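PDB 4G7X: putative uncharacterized protein from Vibrio cholerae, which probably helps the phage enter its host, as the N1 domain of phage CTXphi coat protein pIII, by binding the bacterial protein TolA. Local coordinates for residues A[23-28]-A[94-99]; A[42-47]-A[70-75]; A[31-36]-A[52-57]. All blocks are in the same frame, centred on the assembly; numbering follows the deposited sequence. Where two conformers were deposited one is given.

Interaction 1 of 3, residues A[23-28]-A[94-99]; sequences QLLFGF and CIYPYC
Tyr-96 reaches back from the end of strand 93-95 onto Leu-24, Leu-25 and Phe-26 of strand 20-27. The two backbones stay well apart, with the nearest CA atoms, those of Leu-24 and Tyr-96, 8.5 Å from each other. The polar part of the contact rests on a directional bond: Tyr-96 OH donates to Leu-25 O over 2.6 Å. The hydroxyl lies in the carbonyl plane, on a lone pair of the oxygen, at a C=O...donor angle of 121°, and that oxygen in turn sits near the plane of the phenol ring. The CB of Leu-25 borders the same hydroxyl.

The aromatic part is an offset edge-to-face pair, in which the edge of Tyr-96 is turned toward the face of Phe-26. The ring planes stand at 86° and the centroids are 5.8 Å apart; Phe-26 CE1 to Tyr-96 CE1, at 3.9 Å, is the closest approach. Phe-26 CG is anti to its own carbonyl carbon (chi1 -55°), which sets the base of the ring beside the backbone N. Phe-26 CE1 also touches Cys-94 SG, which is disulfide-bonded to Cys-84.

The apolar part is a CH-pi contact. Leu-24 CD2 lies 4.0 Å from the centroid of the Tyr-96 ring, almost on the ring normal. Pro-97 CD covers the opposite face nearer the rim, so the phenol is sandwiched between leucine and proline. Val-36 of strand 35-38 closes in on Leu-24, Phe-26 and Tyr-96 alike.

Packing on both faces and a bond at the far end should restrict both sliding and rotation of the phenol; its hydroxyl is satisfied by a backbone carbonyl, while the ring packs among Leu-24, Phe-26 and Pro-97.

Interaction 2 of 3, residues A[42-47]-A[70-75]; sequences MLDIEK and KPRFTQ. Unlike the reference sequence in segment 70-75: Thr-74 (reference Ser).
An antiparallel strand pairing joins Asp-44 and Leu-43 of strand 41-48 to Lys-70 and Pro-71, the last residues of strand 64-71. Asp-44 and Lys-70 form a hydrogen-bonded pair: Asp-44 N to Lys-70 O is 2.8 Å, and Lys-70 N to Asp-44 O closes the ring at 3.1 Å. Leu-43 and Pro-71 are the neighbouring non-hydrogen-bonded pair, their CA atoms 4.1 Å apart, with Leu-43 CD2 lying against the proline ring.

Beyond the strand end one more backbone bond, Arg-72 N to Met-42 O (3.0 Å), is joined by the side chain of Gln-75, whose NE2 meets the same oxygen on a lone pair. Gln-75 OE1 meanwhile accepts from Met-42 N at 2.8 Å, so the primary amide of Gln-75 grips both polar backbone atoms of Met-42. A bend at chi2 (-63°) turns CD of Gln-75 back, and NE2 also reaches Arg-72 O.

On one side of the pairing, in the conformer described, Arg-72 grips Asp-44 side-on: NE and NH2 both bond OD1, each at 3.1 Å, while the carboxylate and guanidinium planes stand 65° apart. Met-42 CG lies over one guanidinium face, toward its rim, and Ser-35 OG hydrogen-bonds the same Asp-44 OD1.

The arrangement is that of an antiparallel strand end extended into a turn, with a glutamine amide completing the bonding of Met-42 beside the Arg-72 N bond and a salt bridge from the strand to the loop that follows its partner.

Interaction 3 of 3, residues A[31-36]-A[52-57]; sequences PIVQSV and FVWSCL
Ile-32 O accepts a nearly straight hydrogen bond from Gln-34 NE2 (2.8 Å, N-H...O 170°), which ties together two residues that both pack on the strand 51-59 side: Ile-32 on Trp-54 and Phe-52, Gln-34 on Phe-52. The acceptor lies in the amide plane of Gln-34, while the donor stands above the Ile-32 carbonyl plane. A bend at chi2 (-67°) carries CD of Gln-34 back along its own loop.

Thus held, the amide stands across Phe-52, its plane 86° from the ring plane, with NE2 above one face and offset toward the rim. Ile-32 CD1 approaches the same ring obliquely, 3.9 Å from Phe-52 CD1.

The main burial is on Trp-54. Ile-32 CG1 sits 3.7 Å from the centroid of the five-membered ring, close to its normal, a CH-pi contact. CG2 rests by the ring junction, 3.7 Å from Trp-54 CD2, and the Ile-32 CA lies over the centre of the indole. The backbone also meets the six-membered ring obliquely: Pro-31 O is 3.2 Å from Trp-54 CH2, and Val-33 N is 3.5 Å from Trp-54 CZ3. Val-33 CG2 adds an apolar touch at CH2.

Phe-52 and Trp-54 point toward the loop and Val-53, between them, away; Val-53 is the centre of an inverse gamma turn where strand 51-59 is interrupted, and its side chain packs on an apolar side chain of the partner protein. Just beyond, Cys-56 is disulfide-bonded to Cys-65 of strand 64-71.

This is a loop laid across the aromatic side chains of a broken strand: the segment leading into strand 35-38 covers an indole face of the mixed beta sheet.

Interaction 1 is the buried contact, interaction 2 partly buried and interaction 3 at the surface, yet all three reach the same mixed sheet. Interaction 2 alone pairs neighbouring strands, and its chemistry is backbone bonds, glutamine-amide bonds and a salt bridge. Interactions 1 and 3 work through aromatic rings between elements whose backbones are further apart, with a phenol hydroxyl bond in the first and mainly apolar and ring contacts bridging the segments in the third. Interactions 1 and 3 touch where Phe-26 packs on Trp-54; segment 31-36 adds Val-36 against Tyr-96, and through Val-36 O, which meets Leu-43 N, it also joins interaction 3 to interaction 2.

Interaction 1 of 3, residues A[23-28]-A[94-99]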
# COMPACT_ATOMS: atom_id res chain seq x y z
N GLN A 23 -2.02 -0.80 3.71
CA GLN A 23 -0.88 -0.21 4.42
C GLN A 23 -1.40 0.74 5.48
O GLN A 23 -2.21 1.62 5.18
CB GLN A 23 0.07 0.52 3.48
CG GLN A 23 1.11 1.36 4.22
CD GLN A 23 2.29 1.74 3.36
OE1 GLN A 23 3.01 0.87 2.86
NE2 GLN A 23 2.49 3.03 3.18
N LEU A 24 -0.93 0.57 6.71
CA LEU A 24 -1.26 1.47 7.80
C LEU A 24 -0.01 2.14 8.32
O LEU A 24 1.05 1.51 8.37
CB LEU A 24 -1.97 0.72 8.93
CG LEU A 24 -3.32 0.08 8.58
CD1 LEU A 24 -3.85 -0.65 9.80
CD2 LEU A 24 -4.32 1.11 8.09
N LEU A 25 -0.14 3.41 8.70
CA LEU A 25 0.97 4.22 9.21
C LEU A 25 0.87 4.40 10.71
O LEU A 25 -0.22 4.58 11.26
CB LEU A 25 0.98 5.59 8.54
CG LEU A 25 1.02 5.61 7.01
CD1 LEU A 25 0.90 7.04 6.51
CD2 LEU A 25 2.26 4.92 6.46
N PHE A 26 2.02 4.37 11.37
CA PHE A 26 2.09 4.55 12.82
C PHE A 26 3.25 5.47 13.16
O PHE A 26 4.10 5.77 12.31
CB PHE A 26 2.27 3.21 13.53
CG PHE A 26 1.21 2.20 13.19
CD1 PHE A 26 -0.00 2.19 13.87
CD2 PHE A 26 1.41 1.29 12.15
CE1 PHE A 26 -0.99 1.28 13.54
CE2 PHE A 26 0.42 0.38 11.82
CZ PHE A 26 -0.78 0.37 12.51
N GLY A 27 3.28 5.92 14.41
CA GLY A 27 4.38 6.73 14.89
C GLY A 27 5.70 5.99 14.89
O GLY A 27 5.75 4.76 14.99
N PHE A 28 6.79 6.75 14.77
CA PHE A 28 8.13 6.21 14.82
C PHE A 28 8.35 5.50 16.16
O PHE A 28 7.82 5.92 17.19
CB PHE A 28 9.13 7.36 14.67
CG PHE A 28 10.50 6.93 14.24
CD1 PHE A 28 11.59 7.16 15.08
CD2 PHE A 28 10.72 6.31 13.01
CE1 PHE A 28 12.87 6.79 14.69
CE2 PHE A 28 12.00 5.93 12.62
CZ PHE A 28 13.07 6.17 13.47
N CYS A 94 -4.99 -1.60 18.52
CA CYS A 94 -5.54 -0.25 18.57
C CYS A 94 -6.61 -0.01 17.51
O CYS A 94 -6.73 -0.77 16.56
CB CYS A 94 -4.41 0.78 18.45
SG CYS A 94 -3.36 0.62 16.98
N ILE A 95 -7.38 1.06 17.70
CA ILE A 95 -8.40 1.47 16.74
C ILE A 95 -7.80 2.54 15.84
O ILE A 95 -7.27 3.54 16.32
CB ILE A 95 -9.66 2.00 17.47
CG1 ILE A 95 -10.23 0.92 18.40
CG2 ILE A 95 -10.71 2.48 16.47
CD1 ILE A 95 -11.35 1.39 19.30
N TYR A 96 -7.87 2.34 14.52
CA TYR A 96 -7.26 3.30 13.60
C TYR A 96 -8.12 4.55 13.42
O TYR A 96 -9.34 4.46 13.31
CB TYR A 96 -6.94 2.66 12.24
CG TYR A 96 -5.72 3.28 11.59
CD1 TYR A 96 -4.44 2.96 12.03
CD2 TYR A 96 -5.86 4.21 10.56
CE1 TYR A 96 -3.32 3.54 11.45
CE2 TYR A 96 -4.75 4.79 9.98
CZ TYR A 96 -3.48 4.46 10.43
OH TYR A 96 -2.38 5.05 9.85
N PRO A 97 -7.47 5.74 13.41
CA PRO A 97 -8.20 6.99 13.16
C PRO A 97 -8.38 7.30 11.66
O PRO A 97 -7.85 8.29 11.16
CB PRO A 97 -7.33 8.05 13.84
CG PRO A 97 -5.96 7.48 13.84
CD PRO A 97 -6.08 5.98 13.83
N TYR A 98 -9.13 6.44 10.97
CA TYR A 98 -9.35 6.57 9.52
C TYR A 98 -10.43 7.58 9.13
O TYR A 98 -11.45 7.71 9.82
CB TYR A 98 -9.65 5.19 8.91
CG TYR A 98 -10.17 5.23 7.49
CD1 TYR A 98 -9.29 5.42 6.41
CD2 TYR A 98 -11.53 5.08 7.21
CE1 TYR A 98 -9.76 5.45 5.11
CE2 TYR A 98 -12.00 5.12 5.91
CZ TYR A 98 -11.11 5.30 4.86
OH TYR A 98 -11.59 5.34 3.57
N CYS A 99 -10.19 8.29 8.02
CA CYS A 99 -11.16 9.22 7.44
C CYS A 99 -10.99 9.25 5.92
O CYS A 99 -9.87 9.37 5.42
CB CYS A 99 -10.97 10.63 8.01
SG CYS A 99 -12.06 11.89 7.30

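Interaction 2 of 3, residues A[42-47]-A[70-75]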
# COMPACT_ATOMS: atom_id res chain seq x y z
N MET A 42 -11.48 -5.74 11.58
CA MET A 42 -10.30 -6.15 12.34
C MET A 42 -9.24 -6.72 11.42
O MET A 42 -9.46 -7.73 10.75
CB MET A 42 -10.67 -7.15 13.43
CG MET A 42 -9.52 -7.42 14.39
SD MET A 42 -9.13 -6.03 15.47
CE MET A 42 -10.48 -6.15 16.64
N LEU A 43 -8.08 -6.07 11.40
CA LEU A 43 -6.97 -6.45 10.52
C LEU A 43 -5.80 -6.95 11.34
O LEU A 43 -5.54 -6.42 12.42
CB LEU A 43 -6.50 -5.25 9.70
CG LEU A 43 -7.52 -4.41 8.91
CD1 LEU A 43 -6.79 -3.39 8.04
CD2 LEU A 43 -8.44 -5.26 8.07
N ASP A 44 -5.10 -7.94 10.81
CA ASP A 44 -3.87 -8.45 11.41
C ASP A 44 -2.66 -8.19 10.51
O ASP A 44 -2.75 -8.25 9.29
CB ASP A 44 -3.97 -9.96 11.68
CG ASP A 44 -4.96 -10.31 12.77
OD1 ASP A 44 -5.42 -9.43 13.52
OD2 ASP A 44 -5.28 -11.51 12.89
N ILE A 45 -1.53 -7.91 11.14
CA ILE A 45 -0.26 -7.74 10.43
C ILE A 45 0.08 -8.97 9.58
O ILE A 45 -0.08 -10.11 10.01
CB ILE A 45 0.88 -7.40 11.43
CG1 ILE A 45 2.20 -7.07 10.72
CG2 ILE A 45 1.08 -8.53 12.44
CD1 ILE A 45 2.21 -5.73 10.00
N GLU A 46 0.55 -8.72 8.36
CA GLU A 46 0.97 -9.79 7.47
C GLU A 46 2.40 -10.22 7.74
O GLU A 46 3.24 -9.41 8.13
CB GLU A 46 0.84 -9.36 6.01
CG GLU A 46 -0.59 -9.10 5.60
CD GLU A 46 -0.75 -9.05 4.10
OE1 GLU A 46 -0.61 -10.11 3.45
OE2 GLU A 46 -1.02 -7.96 3.58
N LYS A 47 2.65 -11.50 7.53
CA LYS A 47 3.98 -12.07 7.71
C LYS A 47 4.27 -12.93 6.49
O LYS A 47 3.42 -13.71 6.07
CB LYS A 47 4.01 -12.92 8.98
CG LYS A 47 5.39 -13.40 9.40
CD LYS A 47 5.33 -14.02 10.79
CE LYS A 47 6.69 -14.52 11.24
NZ LYS A 47 7.03 -15.86 10.69
N LYS A 70 -4.22 -7.41 6.65
CA LYS A 70 -5.37 -8.06 6.02
C LYS A 70 -6.39 -8.45 7.09
O LYS A 70 -6.02 -8.68 8.24
CB LYS A 70 -4.93 -9.28 5.21
CG LYS A 70 -4.30 -8.92 3.88
CD LYS A 70 -3.79 -10.15 3.14
CE LYS A 70 -4.94 -10.98 2.59
NZ LYS A 70 -4.47 -11.90 1.51
N PRO A 71 -7.69 -8.52 6.71
CA PRO A 71 -8.73 -8.89 7.68
C PRO A 71 -8.53 -10.27 8.29
O PRO A 71 -8.10 -11.20 7.59
CB PRO A 71 -10.01 -8.90 6.84
CG PRO A 71 -9.73 -7.99 5.71
CD PRO A 71 -8.27 -8.19 5.40
N ARG A 72 -8.82 -10.40 9.58
CA ARG A 72 -8.81 -11.71 10.23
C ARG A 72 -10.16 -12.37 10.03
O ARG A 72 -11.10 -11.73 9.53
CB ARG A 72 -8.46 -11.59 11.71
CG ARG A 72 -9.52 -10.92 12.56
CD ARG A 72 -9.34 -11.23 14.04
NE ARG A 72 -8.10 -10.68 14.58
CZ ARG A 72 -7.81 -10.59 15.87
NH1 ARG A 72 -8.68 -11.02 16.78
NH2 ARG A 72 -6.66 -10.07 16.26
N PHE A 73 -10.26 -13.64 10.40
CA PHE A 73 -11.50 -14.40 10.27
C PHE A 73 -12.63 -13.85 11.14
O PHE A 73 -13.74 -13.66 10.66
CB PHE A 73 -11.21 -15.87 10.58
CG PHE A 73 -12.43 -16.76 10.56
CD1 PHE A 73 -13.07 -17.07 9.37
CD2 PHE A 73 -12.92 -17.31 11.74
CE1 PHE A 73 -14.19 -17.89 9.35
CE2 PHE A 73 -14.02 -18.14 11.74
CZ PHE A 73 -14.66 -18.43 10.54
N THR A 74 -12.33 -13.59 12.41
CA THR A 74 -13.35 -13.12 13.35
C THR A 74 -13.60 -11.63 13.19
O THR A 74 -12.67 -10.82 13.29
CB THR A 74 -12.93 -13.41 14.80
OG1 THR A 74 -12.74 -14.82 14.97
CG2 THR A 74 -13.98 -12.92 15.79
N GLN A 75 -14.85 -11.28 12.93
CA GLN A 75 -15.27 -9.89 12.78
C GLN A 75 -16.45 -9.58 13.70
O GLN A 75 -17.16 -10.50 14.13
CB GLN A 75 -15.61 -9.59 11.32
CG GLN A 75 -14.43 -9.77 10.36
CD GLN A 75 -13.27 -8.83 10.65
OE1 GLN A 75 -13.47 -7.73 11.18
NE2 GLN A 75 -12.06 -9.24 10.29

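Interaction 3 of 3, residues A[31-36]-A[52-57]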
# COMPACT_ATOMS: atom_id res chain seq x y z
N PRO A 31 5.96 -0.48 18.34
CA PRO A 31 6.11 -1.92 18.17
C PRO A 31 5.40 -2.31 16.89
O PRO A 31 4.64 -1.51 16.33
CB PRO A 31 5.38 -2.48 19.38
CG PRO A 31 4.31 -1.47 19.65
CD PRO A 31 4.98 -0.15 19.39
N ILE A 32 5.64 -3.53 16.41
CA ILE A 32 4.94 -4.01 15.23
C ILE A 32 3.49 -4.24 15.61
O ILE A 32 3.14 -5.23 16.25
CB ILE A 32 5.59 -5.28 14.65
CG1 ILE A 32 7.08 -5.04 14.38
CG2 ILE A 32 4.87 -5.69 13.37
CD1 ILE A 32 7.81 -6.21 13.75
N VAL A 33 2.64 -3.29 15.23
CA VAL A 33 1.24 -3.32 15.61
C VAL A 33 0.58 -4.58 15.05
O VAL A 33 0.64 -4.84 13.86
CB VAL A 33 0.52 -2.01 15.18
CG1 VAL A 33 -0.96 -2.06 15.52
CG2 VAL A 33 1.17 -0.81 15.86
N GLN A 34 0.00 -5.38 15.94
CA GLN A 34 -0.43 -6.74 15.60
C GLN A 34 -1.84 -6.81 15.02
O GLN A 34 -2.08 -7.51 14.04
CB GLN A 34 -0.33 -7.65 16.83
CG GLN A 34 1.10 -7.86 17.31
CD GLN A 34 1.93 -8.65 16.32
OE1 GLN A 34 1.67 -9.83 16.09
NE2 GLN A 34 2.93 -8.01 15.73
N SER A 35 -2.75 -6.07 15.64
CA SER A 35 -4.14 -6.05 15.22
C SER A 35 -4.67 -4.63 15.30
O SER A 35 -4.39 -3.91 16.26
CB SER A 35 -4.99 -6.98 16.08
OG SER A 35 -4.58 -8.34 15.97
N VAL A 36 -5.42 -4.24 14.27
CA VAL A 36 -5.96 -2.89 14.18
C VAL A 36 -7.42 -2.97 13.75
O VAL A 36 -7.75 -3.67 12.78
CB VAL A 36 -5.19 -2.03 13.15
CG1 VAL A 36 -5.83 -0.65 13.00
CG2 VAL A 36 -3.73 -1.88 13.56
N PHE A 52 7.58 -10.20 9.56
CA PHE A 52 6.46 -9.28 9.44
C PHE A 52 6.73 -8.27 8.33
O PHE A 52 7.85 -7.81 8.16
CB PHE A 52 6.21 -8.57 10.77
CG PHE A 52 5.70 -9.48 11.84
CD1 PHE A 52 6.51 -9.81 12.93
CD2 PHE A 52 4.44 -10.04 11.75
CE1 PHE A 52 6.04 -10.67 13.92
CE2 PHE A 52 3.96 -10.90 12.73
CZ PHE A 52 4.77 -11.22 13.82
N VAL A 53 5.69 -7.95 7.57
CA VAL A 53 5.82 -6.98 6.48
C VAL A 53 5.62 -5.58 7.07
O VAL A 53 4.53 -5.01 7.03
CB VAL A 53 4.83 -7.27 5.33
CG1 VAL A 53 5.17 -6.40 4.13
CG2 VAL A 53 4.89 -8.75 4.94
N TRP A 54 6.72 -5.06 7.61
CA TRP A 54 6.73 -3.90 8.49
C TRP A 54 8.07 -3.24 8.40
O TRP A 54 9.09 -3.91 8.34
CB TRP A 54 6.51 -4.36 9.93
CG TRP A 54 6.72 -3.29 10.97
CD1 TRP A 54 7.93 -2.86 11.51
CD2 TRP A 54 5.69 -2.48 11.63
NE1 TRP A 54 7.73 -1.86 12.43
CE2 TRP A 54 6.41 -1.59 12.55
CE3 TRP A 54 4.31 -2.41 11.55
CZ2 TRP A 54 5.74 -0.68 13.35
CZ3 TRP A 54 3.64 -1.48 12.36
CH2 TRP A 54 4.34 -0.63 13.23
N SER A 55 8.09 -1.90 8.40
CA SER A 55 9.34 -1.17 8.52
C SER A 55 9.12 0.21 9.12
O SER A 55 8.03 0.75 9.05
CB SER A 55 10.06 -1.06 7.17
OG SER A 55 9.28 -0.36 6.22
N CYS A 56 10.17 0.76 9.73
CA CYS A 56 10.15 2.15 10.20
C CYS A 56 11.17 2.96 9.40
O CYS A 56 12.26 2.48 9.10
CB CYS A 56 10.40 2.24 11.72
SG CYS A 56 9.18 1.34 12.72
N LEU A 57 10.78 4.19 9.05
CA LEU A 57 11.57 5.06 8.19
C LEU A 57 11.74 6.45 8.80
O LEU A 57 10.89 6.90 9.57
CB LEU A 57 10.92 5.21 6.81
CG LEU A 57 10.31 3.99 6.12
CD1 LEU A 57 9.01 3.59 6.79
CD2 LEU A 57 10.08 4.29 4.65